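Local coordinates for MDM10 isoform 1 (Saccharomyces cerevisiae, PDB 7BTX), which forms part of the ERMES complex that tethers the endoplasmic reticulum to mitochondria and acts in late assembly of the TOM complex, at residues Arg10-Ser15 with Gln164-Leu169; Tyr24-Ile27 with Ser31-Leu34; Tyr185-Arg188 with Asn193-Glu196. All coordinates share one frame; numbering follows the deposited sequence.

Contact 1. Residues Arg10-Ser15 with Gln164-Leu169; sequences RAFYQS and QTQFML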
ATOM      1  N   ARG D  10      20.911 -24.391 -16.235  1.00 49.98           N
ATOM      2  CA  ARG D  10      20.671 -25.532 -17.106  1.00 49.98           C
ATOM      3  C   ARG D  10      21.046 -25.228 -18.548  1.00 49.98           C
ATOM      4  O   ARG D  10      21.284 -26.153 -19.329  1.00 49.98           O
ATOM      5  CB  ARG D  10      19.211 -25.967 -17.014  1.00 49.98           C
ATOM      6  N   ALA D  11      21.105 -23.952 -18.924  1.00 53.79           N
ATOM      7  CA  ALA D  11      21.538 -23.605 -20.273  1.00 53.79           C
ATOM      8  C   ALA D  11      23.048 -23.710 -20.404  1.00 53.79           C
ATOM      9  O   ALA D  11      23.566 -23.955 -21.499  1.00 53.79           O
ATOM     10  CB  ALA D  11      21.071 -22.198 -20.634  1.00 53.79           C
ATOM     11  N   PHE D  12      23.770 -23.514 -19.301  1.00 48.35           N
ATOM     12  CA  PHE D  12      25.217 -23.681 -19.319  1.00 48.35           C
ATOM     13  C   PHE D  12      25.595 -25.152 -19.279  1.00 48.35           C
ATOM     14  O   PHE D  12      26.642 -25.546 -19.802  1.00 48.35           O
ATOM     15  CB  PHE D  12      25.835 -22.944 -18.140  1.00 48.35           C
ATOM     16  CG  PHE D  12      27.327 -22.891 -18.175  1.00 48.35           C
ATOM     17  CD1 PHE D  12      27.982 -22.144 -19.135  1.00 48.35           C
ATOM     18  CD2 PHE D  12      28.077 -23.581 -17.243  1.00 48.35           C
ATOM     19  CE1 PHE D  12      29.350 -22.091 -19.165  1.00 48.35           C
ATOM     20  CE2 PHE D  12      29.446 -23.530 -17.273  1.00 48.35           C
ATOM     21  CZ  PHE D  12      30.080 -22.786 -18.232  1.00 48.35           C
ATOM     22  N   TYR D  13      24.754 -25.974 -18.655  1.00 49.57           N
ATOM     23  CA  TYR D  13      25.001 -27.405 -18.592  1.00 49.57           C
ATOM     24  C   TYR D  13      24.797 -28.078 -19.935  1.00 49.57           C
ATOM     25  O   TYR D  13      25.544 -29.000 -20.270  1.00 49.57           O
ATOM     26  CB  TYR D  13      24.082 -28.047 -17.558  1.00 49.57           C
ATOM     27  CG  TYR D  13      24.508 -27.860 -16.123  1.00 49.57           C
ATOM     28  CD1 TYR D  13      25.671 -27.178 -15.799  1.00 49.57           C
ATOM     29  CD2 TYR D  13      23.739 -28.363 -15.092  1.00 49.57           C
ATOM     30  CE1 TYR D  13      26.052 -27.012 -14.493  1.00 49.57           C
ATOM     31  CE2 TYR D  13      24.114 -28.206 -13.784  1.00 49.57           C
ATOM     32  CZ  TYR D  13      25.271 -27.533 -13.490  1.00 49.57           C
ATOM     33  OH  TYR D  13      25.641 -27.367 -12.180  1.00 49.57           O
ATOM     34  N   GLN D  14      23.807 -27.646 -20.707  1.00 56.96           N
ATOM     35  CA  GLN D  14      23.558 -28.196 -22.029  1.00 56.96           C
ATOM     36  C   GLN D  14      24.496 -27.636 -23.083  1.00 56.96           C
ATOM     37  O   GLN D  14      24.576 -28.195 -24.180  1.00 56.96           O
ATOM     38  CB  GLN D  14      22.111 -27.933 -22.451  1.00 56.96           C
ATOM     39  CG  GLN D  14      21.067 -28.597 -21.575  1.00 56.96           C
ATOM     40  CD  GLN D  14      19.780 -27.805 -21.519  1.00 56.96           C
ATOM     41  OE1 GLN D  14      19.531 -26.949 -22.367  1.00 56.96           O
ATOM     42  NE2 GLN D  14      18.959 -28.079 -20.515  1.00 56.96           N
ATOM     43  N   SER D  15      25.198 -26.548 -22.781  1.00 57.21           N
ATOM     44  CA  SER D  15      26.129 -25.945 -23.722  1.00 57.21           C
ATOM     45  C   SER D  15      27.551 -26.451 -23.559  1.00 57.21           C
ATOM     46  O   SER D  15      28.287 -26.515 -24.547  1.00 57.21           O
ATOM     47  CB  SER D  15      26.122 -24.422 -23.569  1.00 57.21           C
ATOM     48  OG  SER D  15      27.043 -23.824 -24.460  1.00 57.21           O
ATOM     49  N   GLN D 164      35.956 -33.225 -15.972  1.00 54.66           N
ATOM     50  CA  GLN D 164      35.148 -34.030 -15.072  1.00 54.66           C
ATOM     51  C   GLN D 164      35.092 -33.382 -13.698  1.00 54.66           C
ATOM     52  O   GLN D 164      35.112 -34.079 -12.682  1.00 54.66           O
ATOM     53  CB  GLN D 164      35.717 -35.443 -14.974  1.00 54.66           C
ATOM     54  CG  GLN D 164      35.398 -36.328 -16.166  1.00 54.66           C
ATOM     55  CD  GLN D 164      36.098 -37.662 -16.096  1.00 54.66           C
ATOM     56  OE1 GLN D 164      36.765 -37.973 -15.113  1.00 54.66           O
ATOM     57  NE2 GLN D 164      35.953 -38.459 -17.146  1.00 54.66           N
ATOM     58  N   THR D 165      35.040 -32.054 -13.654  1.00 50.35           N
ATOM     59  CA  THR D 165      35.087 -31.281 -12.419  1.00 50.35           C
ATOM     60  C   THR D 165      34.488 -29.909 -12.692  1.00 50.35           C
ATOM     61  O   THR D 165      34.747 -29.312 -13.738  1.00 50.35           O
ATOM     62  CB  THR D 165      36.533 -31.166 -11.903  1.00 50.35           C
ATOM     63  OG1 THR D 165      37.014 -32.454 -11.503  1.00 50.35           O
ATOM     64  CG2 THR D 165      36.674 -30.211 -10.754  1.00 50.35           C
ATOM     65  N   GLN D 166      33.669 -29.427 -11.761  1.00 45.00           N
ATOM     66  CA  GLN D 166      33.074 -28.108 -11.890  1.00 45.00           C
ATOM     67  C   GLN D 166      32.983 -27.471 -10.516  1.00 45.00           C
ATOM     68  O   GLN D 166      32.846 -28.162  -9.509  1.00 45.00           O
ATOM     69  CB  GLN D 166      31.691 -28.190 -12.525  1.00 45.00           C
ATOM     70  CG  GLN D 166      31.320 -26.992 -13.335  1.00 45.00           C
ATOM     71  CD  GLN D 166      29.923 -27.084 -13.861  1.00 45.00           C
ATOM     72  OE1 GLN D 166      28.967 -27.076 -13.095  1.00 45.00           O
ATOM     73  NE2 GLN D 166      29.788 -27.177 -15.173  1.00 45.00           N
ATOM     74  N   PHE D 167      33.064 -26.148 -10.485  1.00 40.99           N
ATOM     75  CA  PHE D 167      32.906 -25.381  -9.260  1.00 40.99           C
ATOM     76  C   PHE D 167      31.765 -24.400  -9.454  1.00 40.99           C
ATOM     77  O   PHE D 167      31.543 -23.917 -10.564  1.00 40.99           O
ATOM     78  CB  PHE D 167      34.191 -24.637  -8.895  1.00 40.99           C
ATOM     79  CG  PHE D 167      34.076 -23.800  -7.656  1.00 40.99           C
ATOM     80  CD1 PHE D 167      33.977 -24.392  -6.411  1.00 40.99           C
ATOM     81  CD2 PHE D 167      34.052 -22.418  -7.739  1.00 40.99           C
ATOM     82  CE1 PHE D 167      33.862 -23.625  -5.271  1.00 40.99           C
ATOM     83  CE2 PHE D 167      33.938 -21.645  -6.603  1.00 40.99           C
ATOM     84  CZ  PHE D 167      33.844 -22.251  -5.368  1.00 40.99           C
ATOM     85  N   MET D 168      31.037 -24.112  -8.381  1.00 41.62           N
ATOM     86  CA  MET D 168      29.886 -23.233  -8.470  1.00 41.62           C
ATOM     87  C   MET D 168      29.748 -22.421  -7.199  1.00 41.62           C
ATOM     88  O   MET D 168      29.911 -22.949  -6.103  1.00 41.62           O
ATOM     89  CB  MET D 168      28.604 -24.021  -8.692  1.00 41.62           C
ATOM     90  CG  MET D 168      28.262 -24.293 -10.127  1.00 41.62           C
ATOM     91  SD  MET D 168      26.570 -24.864 -10.235  1.00 41.62           S
ATOM     92  CE  MET D 168      25.766 -23.681  -9.169  1.00 41.62           C
ATOM     93  N   LEU D 169      29.442 -21.142  -7.356  1.00 38.70           N
ATOM     94  CA  LEU D 169      29.080 -20.267  -6.255  1.00 38.70           C
ATOM     95  C   LEU D 169      27.662 -19.769  -6.475  1.00 38.70           C
ATOM     96  O   LEU D 169      27.209 -19.634  -7.610  1.00 38.70           O
ATOM     97  CB  LEU D 169      30.036 -19.082  -6.147  1.00 38.70           C
ATOM     98  CG  LEU D 169      31.231 -19.233  -5.220  1.00 38.70           C
ATOM     99  CD1 LEU D 169      32.349 -18.344  -5.688  1.00 38.70           C
ATOM    100  CD2 LEU D 169      30.831 -18.864  -3.818  1.00 38.70           C
TER

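Contact 2. Residues Tyr24-Ile27 with Ser31-Leu34; sequences YEDI and SRTL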
ATOM      1  N   TYR D  24      21.916 -35.666  -8.425  1.00 60.01           N
ATOM      2  CA  TYR D  24      20.939 -36.015  -7.402  1.00 60.01           C
ATOM      3  C   TYR D  24      20.094 -34.797  -7.040  1.00 60.01           C
ATOM      4  O   TYR D  24      19.937 -34.456  -5.866  1.00 60.01           O
ATOM      5  CB  TYR D  24      21.647 -36.577  -6.163  1.00 60.01           C
ATOM      6  CG  TYR D  24      20.754 -37.350  -5.221  1.00 60.01           C
ATOM      7  CD1 TYR D  24      20.216 -38.568  -5.592  1.00 60.01           C
ATOM      8  CD2 TYR D  24      20.458 -36.860  -3.954  1.00 60.01           C
ATOM      9  CE1 TYR D  24      19.400 -39.271  -4.734  1.00 60.01           C
ATOM     10  CE2 TYR D  24      19.640 -37.553  -3.094  1.00 60.01           C
ATOM     11  CZ  TYR D  24      19.115 -38.756  -3.486  1.00 60.01           C
ATOM     12  OH  TYR D  24      18.301 -39.449  -2.625  1.00 60.01           O
ATOM     13  N   GLU D  25      19.569 -34.110  -8.048  1.00 63.84           N
ATOM     14  CA  GLU D  25      18.513 -33.135  -7.831  1.00 63.84           C
ATOM     15  C   GLU D  25      17.548 -33.253  -8.996  1.00 63.84           C
ATOM     16  O   GLU D  25      16.487 -32.620  -9.012  1.00 63.84           O
ATOM     17  CB  GLU D  25      19.080 -31.723  -7.708  1.00 63.84           C
ATOM     18  CG  GLU D  25      20.005 -31.332  -8.838  1.00 63.84           C
ATOM     19  CD  GLU D  25      20.335 -29.858  -8.838  1.00 63.84           C
ATOM     20  OE1 GLU D  25      19.792 -29.126  -7.985  1.00 63.84           O
ATOM     21  OE2 GLU D  25      21.140 -29.431  -9.690  1.00 63.84           O
ATOM     22  N   ASP D  26      17.918 -34.082  -9.969  1.00 61.95           N
ATOM     23  CA  ASP D  26      17.089 -34.376 -11.125  1.00 61.95           C
ATOM     24  C   ASP D  26      16.741 -35.853 -11.162  1.00 61.95           C
ATOM     25  O   ASP D  26      16.432 -36.396 -12.226  1.00 61.95           O
ATOM     26  CB  ASP D  26      17.783 -33.972 -12.422  1.00 61.95           C
ATOM     27  CG  ASP D  26      17.963 -32.475 -12.545  1.00 61.95           C
ATOM     28  OD1 ASP D  26      19.110 -32.002 -12.414  1.00 61.95           O
ATOM     29  OD2 ASP D  26      16.962 -31.771 -12.783  1.00 61.95           O
ATOM     30  N   ILE D  27      16.804 -36.518 -10.011  1.00 60.78           N
ATOM     31  CA  ILE D  27      16.490 -37.937  -9.924  1.00 60.78           C
ATOM     32  C   ILE D  27      14.978 -38.082  -9.798  1.00 60.78           C
ATOM     33  O   ILE D  27      14.371 -38.940 -10.445  1.00 60.78           O
ATOM     34  CB  ILE D  27      17.279 -38.609  -8.777  1.00 60.78           C
ATOM     35  CG1 ILE D  27      16.910 -40.078  -8.627  1.00 60.78           C
ATOM     36  CG2 ILE D  27      17.179 -37.837  -7.457  1.00 60.78           C
ATOM     37  CD1 ILE D  27      18.014 -40.901  -8.039  1.00 60.78           C
ATOM     38  N   SER D  31       8.747 -36.357 -11.447  1.00 59.28           N
ATOM     39  CA  SER D  31       7.763 -36.300 -10.375  1.00 59.28           C
ATOM     40  C   SER D  31       7.621 -34.916  -9.763  1.00 59.28           C
ATOM     41  O   SER D  31       6.814 -34.748  -8.846  1.00 59.28           O
ATOM     42  CB  SER D  31       8.132 -37.289  -9.272  1.00 59.28           C
ATOM     43  OG  SER D  31       7.519 -36.932  -8.048  1.00 59.28           O
ATOM     44  N   ARG D  32       8.401 -33.936 -10.207  1.00 59.73           N
ATOM     45  CA  ARG D  32       8.214 -32.559  -9.778  1.00 59.73           C
ATOM     46  C   ARG D  32       7.674 -31.673 -10.885  1.00 59.73           C
ATOM     47  O   ARG D  32       7.055 -30.645 -10.596  1.00 59.73           O
ATOM     48  CB  ARG D  32       9.531 -31.973  -9.263  1.00 59.73           C
ATOM     49  CG  ARG D  32      10.107 -32.713  -8.079  1.00 59.73           C
ATOM     50  CD  ARG D  32      11.210 -31.914  -7.411  1.00 59.73           C
ATOM     51  NE  ARG D  32      12.121 -31.305  -8.377  1.00 59.73           N
ATOM     52  CZ  ARG D  32      13.361 -31.727  -8.609  1.00 59.73           C
ATOM     53  NH1 ARG D  32      13.839 -32.772  -7.950  1.00 59.73           N
ATOM     54  NH2 ARG D  32      14.117 -31.115  -9.507  1.00 59.73           N
ATOM     55  N   THR D  33       7.897 -32.052 -12.137  1.00 58.72           N
ATOM     56  CA  THR D  33       7.341 -31.358 -13.284  1.00 58.72           C
ATOM     57  C   THR D  33       5.879 -31.733 -13.484  1.00 58.72           C
ATOM     58  O   THR D  33       5.057 -30.883 -13.844  1.00 58.72           O
ATOM     59  CB  THR D  33       8.178 -31.695 -14.523  1.00 58.72           C
ATOM     60  OG1 THR D  33       9.513 -31.216 -14.331  1.00 58.72           O
ATOM     61  CG2 THR D  33       7.617 -31.062 -15.784  1.00 58.72           C
ATOM     62  N   LEU D  34       5.526 -32.981 -13.188  1.00 56.62           N
ATOM     63  CA  LEU D  34       4.174 -33.458 -13.428  1.00 56.62           C
ATOM     64  C   LEU D  34       3.248 -33.275 -12.238  1.00 56.62           C
ATOM     65  O   LEU D  34       2.029 -33.306 -12.420  1.00 56.62           O
ATOM     66  CB  LEU D  34       4.208 -34.930 -13.840  1.00 56.62           C
ATOM     67  CG  LEU D  34       4.766 -35.102 -15.246  1.00 56.62           C
ATOM     68  CD1 LEU D  34       4.964 -36.532 -15.657  1.00 56.62           C
ATOM     69  CD2 LEU D  34       3.789 -34.483 -16.158  1.00 56.62           C
TER

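Contact 3. Residues Tyr185-Arg188 with Asn193-Glu196; sequences YFQR and NLQE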
ATOM      1  N   TYR D 185      29.448 -25.246  -4.554  1.00 45.05           N
ATOM      2  CA  TYR D 185      29.133 -26.558  -5.120  1.00 45.05           C
ATOM      3  C   TYR D 185      30.364 -27.040  -5.871  1.00 45.05           C
ATOM      4  O   TYR D 185      30.615 -26.603  -6.994  1.00 45.05           O
ATOM      5  CB  TYR D 185      27.937 -26.522  -6.067  1.00 45.05           C
ATOM      6  CG  TYR D 185      26.618 -26.112  -5.474  1.00 45.05           C
ATOM      7  CD1 TYR D 185      26.325 -24.780  -5.242  1.00 45.05           C
ATOM      8  CD2 TYR D 185      25.649 -27.055  -5.184  1.00 45.05           C
ATOM      9  CE1 TYR D 185      25.127 -24.404  -4.714  1.00 45.05           C
ATOM     10  CE2 TYR D 185      24.440 -26.685  -4.649  1.00 45.05           C
ATOM     11  CZ  TYR D 185      24.188 -25.353  -4.416  1.00 45.05           C
ATOM     12  OH  TYR D 185      22.985 -24.959  -3.887  1.00 45.05           O
ATOM     13  N   PHE D 186      31.120 -27.938  -5.267  1.00 45.07           N
ATOM     14  CA  PHE D 186      32.128 -28.681  -5.999  1.00 45.07           C
ATOM     15  C   PHE D 186      31.515 -29.994  -6.451  1.00 45.07           C
ATOM     16  O   PHE D 186      30.800 -30.641  -5.688  1.00 45.07           O
ATOM     17  CB  PHE D 186      33.350 -28.934  -5.123  1.00 45.07           C
ATOM     18  CG  PHE D 186      34.499 -29.532  -5.856  1.00 45.07           C
ATOM     19  CD1 PHE D 186      35.319 -28.742  -6.635  1.00 45.07           C
ATOM     20  CD2 PHE D 186      34.761 -30.887  -5.769  1.00 45.07           C
ATOM     21  CE1 PHE D 186      36.375 -29.290  -7.308  1.00 45.07           C
ATOM     22  CE2 PHE D 186      35.816 -31.442  -6.447  1.00 45.07           C
ATOM     23  CZ  PHE D 186      36.624 -30.643  -7.213  1.00 45.07           C
ATOM     24  N   GLN D 187      31.781 -30.387  -7.691  1.00 46.08           N
ATOM     25  CA  GLN D 187      31.134 -31.578  -8.230  1.00 46.08           C
ATOM     26  C   GLN D 187      32.032 -32.266  -9.244  1.00 46.08           C
ATOM     27  O   GLN D 187      32.416 -31.665 -10.248  1.00 46.08           O
ATOM     28  CB  GLN D 187      29.782 -31.219  -8.847  1.00 46.08           C
ATOM     29  CG  GLN D 187      29.760 -29.919  -9.611  1.00 46.08           C
ATOM     30  CD  GLN D 187      28.363 -29.451  -9.921  1.00 46.08           C
ATOM     31  OE1 GLN D 187      27.393 -30.162  -9.678  1.00 46.08           O
ATOM     32  NE2 GLN D 187      28.249 -28.242 -10.448  1.00 46.08           N
ATOM     33  N   ARG D 188      32.354 -33.533  -8.984  1.00 52.88           N
ATOM     34  CA  ARG D 188      33.220 -34.318  -9.859  1.00 52.88           C
ATOM     35  C   ARG D 188      32.367 -35.324 -10.623  1.00 52.88           C
ATOM     36  O   ARG D 188      31.900 -36.323 -10.087  1.00 52.88           O
ATOM     37  CB  ARG D 188      34.314 -35.011  -9.058  1.00 52.88           C
ATOM     38  CG  ARG D 188      35.187 -35.928  -9.904  1.00 52.88           C
ATOM     39  CD  ARG D 188      36.543 -36.182  -9.271  1.00 52.88           C
ATOM     40  NE  ARG D 188      36.527 -37.337  -8.382  1.00 52.88           N
ATOM     41  CZ  ARG D 188      36.850 -37.293  -7.095  1.00 52.88           C
ATOM     42  NH1 ARG D 188      37.221 -36.144  -6.544  1.00 52.88           N
ATOM     43  NH2 ARG D 188      36.810 -38.396  -6.360  1.00 52.88           N
ATOM     44  N   ASN D 193      29.295 -41.937 -12.036  1.00 60.07           N
ATOM     45  CA  ASN D 193      29.136 -41.196 -10.791  1.00 60.07           C
ATOM     46  C   ASN D 193      28.981 -39.718 -11.106  1.00 60.07           C
ATOM     47  O   ASN D 193      29.448 -39.240 -12.140  1.00 60.07           O
ATOM     48  CB  ASN D 193      30.335 -41.364  -9.851  1.00 60.07           C
ATOM     49  CG  ASN D 193      30.330 -42.678  -9.118  1.00 60.07           C
ATOM     50  OD1 ASN D 193      29.311 -43.094  -8.577  1.00 60.07           O
ATOM     51  ND2 ASN D 193      31.472 -43.348  -9.100  1.00 60.07           N
ATOM     52  N   LEU D 194      28.285 -39.005 -10.224  1.00 55.70           N
ATOM     53  CA  LEU D 194      28.275 -37.549 -10.235  1.00 55.70           C
ATOM     54  C   LEU D 194      28.323 -37.072  -8.781  1.00 55.70           C
ATOM     55  O   LEU D 194      27.371 -36.500  -8.266  1.00 55.70           O
ATOM     56  CB  LEU D 194      27.090 -36.975 -11.012  1.00 55.70           C
ATOM     57  CG  LEU D 194      27.270 -35.555 -11.592  1.00 55.70           C
ATOM     58  CD1 LEU D 194      26.488 -35.410 -12.885  1.00 55.70           C
ATOM     59  CD2 LEU D 194      26.896 -34.415 -10.658  1.00 55.70           C
ATOM     60  N   GLN D 195      29.378 -37.459  -8.064  1.00 51.18           N
ATOM     61  CA  GLN D 195      29.595 -36.986  -6.700  1.00 51.18           C
ATOM     62  C   GLN D 195      29.646 -35.465  -6.635  1.00 51.18           C
ATOM     63  O   GLN D 195      30.036 -34.799  -7.593  1.00 51.18           O
ATOM     64  CB  GLN D 195      30.897 -37.553  -6.142  1.00 51.18           C
ATOM     65  CG  GLN D 195      31.051 -39.040  -6.287  1.00 51.18           C
ATOM     66  CD  GLN D 195      32.470 -39.487  -6.063  1.00 51.18           C
ATOM     67  OE1 GLN D 195      33.392 -38.677  -6.066  1.00 51.18           O
ATOM     68  NE2 GLN D 195      32.658 -40.782  -5.861  1.00 51.18           N
ATOM     69  N   GLU D 196      29.255 -34.919  -5.490  1.00 47.02           N
ATOM     70  CA  GLU D 196      29.113 -33.480  -5.345  1.00 47.02           C
ATOM     71  C   GLU D 196      29.297 -33.105  -3.888  1.00 47.02           C
ATOM     72  O   GLU D 196      28.751 -33.769  -3.012  1.00 47.02           O
ATOM     73  CB  GLU D 196      27.743 -33.019  -5.830  1.00 47.02           C
ATOM     74  CG  GLU D 196      27.553 -31.530  -5.819  1.00 47.02           C
ATOM     75  CD  GLU D 196      26.302 -31.109  -6.541  1.00 47.02           C
ATOM     76  OE1 GLU D 196      25.511 -31.994  -6.923  1.00 47.02           O
ATOM     77  OE2 GLU D 196      26.110 -29.892  -6.730  1.00 47.02           O
TER

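Contact 1. Residues Arg10-Ser15 with Gln164-Leu169
The hydroxyl of Tyr13 is where the helix meets the strand: Tyr13 OH lies 3.3 Å from Met168 SD, and it accepts a hydrogen bond from Gln187 NE2 on the next strand. The carboxamide of Gln166 crosses the ring at a slant, the planes 29° apart. Gln166 OE1 comes to 3.2 Å from Tyr13 CE1, and Gln166 NE2 lies 3.8 Å from the same carbon. What puts the ring there is the first torsion of Tyr13 (chi1 -78°), with CG beside the backbone N and opposite the carbonyl carbon, although the CB itself does not face the strand. This is the N-terminal helix packed inside a mitochondrial porin-like beta barrel, and the side chains of Gln166 and Met168 point toward it. The axes of segments 10-15 and 165-169 run nearly antiparallel and approach to 12.9 Å, so long side chains do the bridging. A leucine in place of Tyr13 would probably deprive the Gln187 amide of the phenol oxygen and open a gap beside Gln166 and Met168. Phe12 adds a looser touch, Phe12 CE2 to Gln166 NE2 at 4.2 Å, and continues onto Ile158 of strand 152-162.

Contact 2. Residues Tyr24-Ile27 with Ser31-Leu34
Arg32 reaches back along the chain to take hold of the backbone carbonyl of Glu25 with two nitrogens. Hydrogen bonding carries the contact: Arg32 NH1 and Arg32 NH2 each lie 2.9 Å from Glu25 O, so the guanidinium meets one oxygen end-on with both of its terminal amino groups. The two N-H...O angles are equal, 144°, each bent because a single acceptor sits midway between the donors. Glu25 O lies close to the guanidinium plane. Seen from the carbonyl the two donors differ: NH2 stands nearly along the C=O axis, while NH1 is raised 40° out of the carbonyl plane. A bend at the third torsion of Arg32 (chi3 -44°) brings the guanidinium round to the carbonyl.

The second kind of interaction is electrostatic and weaker. Asp26 OD2 is 4.4 Å from Arg32 NH2, too far for a salt bridge, though the negative charge probably still favours the arginine's position. The other carboxylate oxygen, Asp26 OD1, is hydrogen-bonded to Thr20 OG1, earlier in the same loop.

The arrangement is a side-chain-to-backbone bond from helix 30-33 back to the loop that precedes it, close to the centre of the chain. Around it, the Tyr24 hydroxyl is hydrogen-bonded to Ser249 and Thr251 of strand 245-258, Ile27 rests on Leu211 of strand 209-211, and Ser31 and Leu34 of the second segment pack against Lys295 and Cys293 of strand 292-297.

Contact 3. Residues Tyr185-Arg188 with Asn193-Glu196
Asn193 meets Arg188 through backbone oxygens alone, Arg188 O against Asn193 O; its side chain packs on Val210 and His212. At the next residue, Leu194 CA lies 3.8 Å from Arg188 O, and the tip of the side chain, Leu194 CD2, comes within 4.4 Å of Gln187 OE1.

Gln195 makes the hydrogen bond of the contact. Arg188 N donates to Gln195 O at 3.0 Å, an N-H...O angle of 134° with the donor tilted from the carbonyl plane. The two side chains run side by side in the same direction, the amide turned 69° from the guanidinium, so that Gln195 OE1 lies over a guanidinium face, 3.4 Å from Arg188 NH2. That approach is too poorly angled to count as a hydrogen bond.

Glu196 pairs with Gln187 as an antiparallel non-hydrogen-bonded pair, their CA atoms 4.0 Å apart, and Glu196 CA makes a CA-H...O contact with Phe186 O at 3.3 Å. Glu196 swings CG away from its amide nitrogen (chi1 -175°), and the extended chain runs beside Gln187. Glu196 OE2 lies 3.2 Å from Gln187 OE1, two acceptors with no bond between them, and meets the edge of the Tyr185 ring at CD2, 3.3 Å away. The carboxylate is answered elsewhere, Glu196 OE1 forming a salt bridge with Arg209.

This is the turn end of the beta hairpin formed by strands 179-189 and 194-199 of the barrel wall. Strand 165-174 lies on the far flank of 179-189, while Glu196 bonds through its backbone to Arg209 of strand 209-211; Tyr185 also packs on a polar side chain of another protein's chain.

From the N terminus, helix 5-16 enters first, and its residues 10-15 wait some 150 residues for strand 165-174; contact 1 thus closes a long loop that contains the first barrel strands. Contact 2 is nested inside that loop, a short-range bond between the connection 24-27 and helix 30-33, its centre about 18 Å from that of contact 1. Contact 3 comes later, in series with both, joining neighbouring strands 179-189 and 194-199. Contacts 1 and 3 touch through the shared sheet, where Met168 O and Tyr185 N are 2.8 Å apart in a probable hydrogen bond. Contact 1 joins the N-terminal helix to the wall, contact 3 pairs two of its strands, and contact 2 stays local.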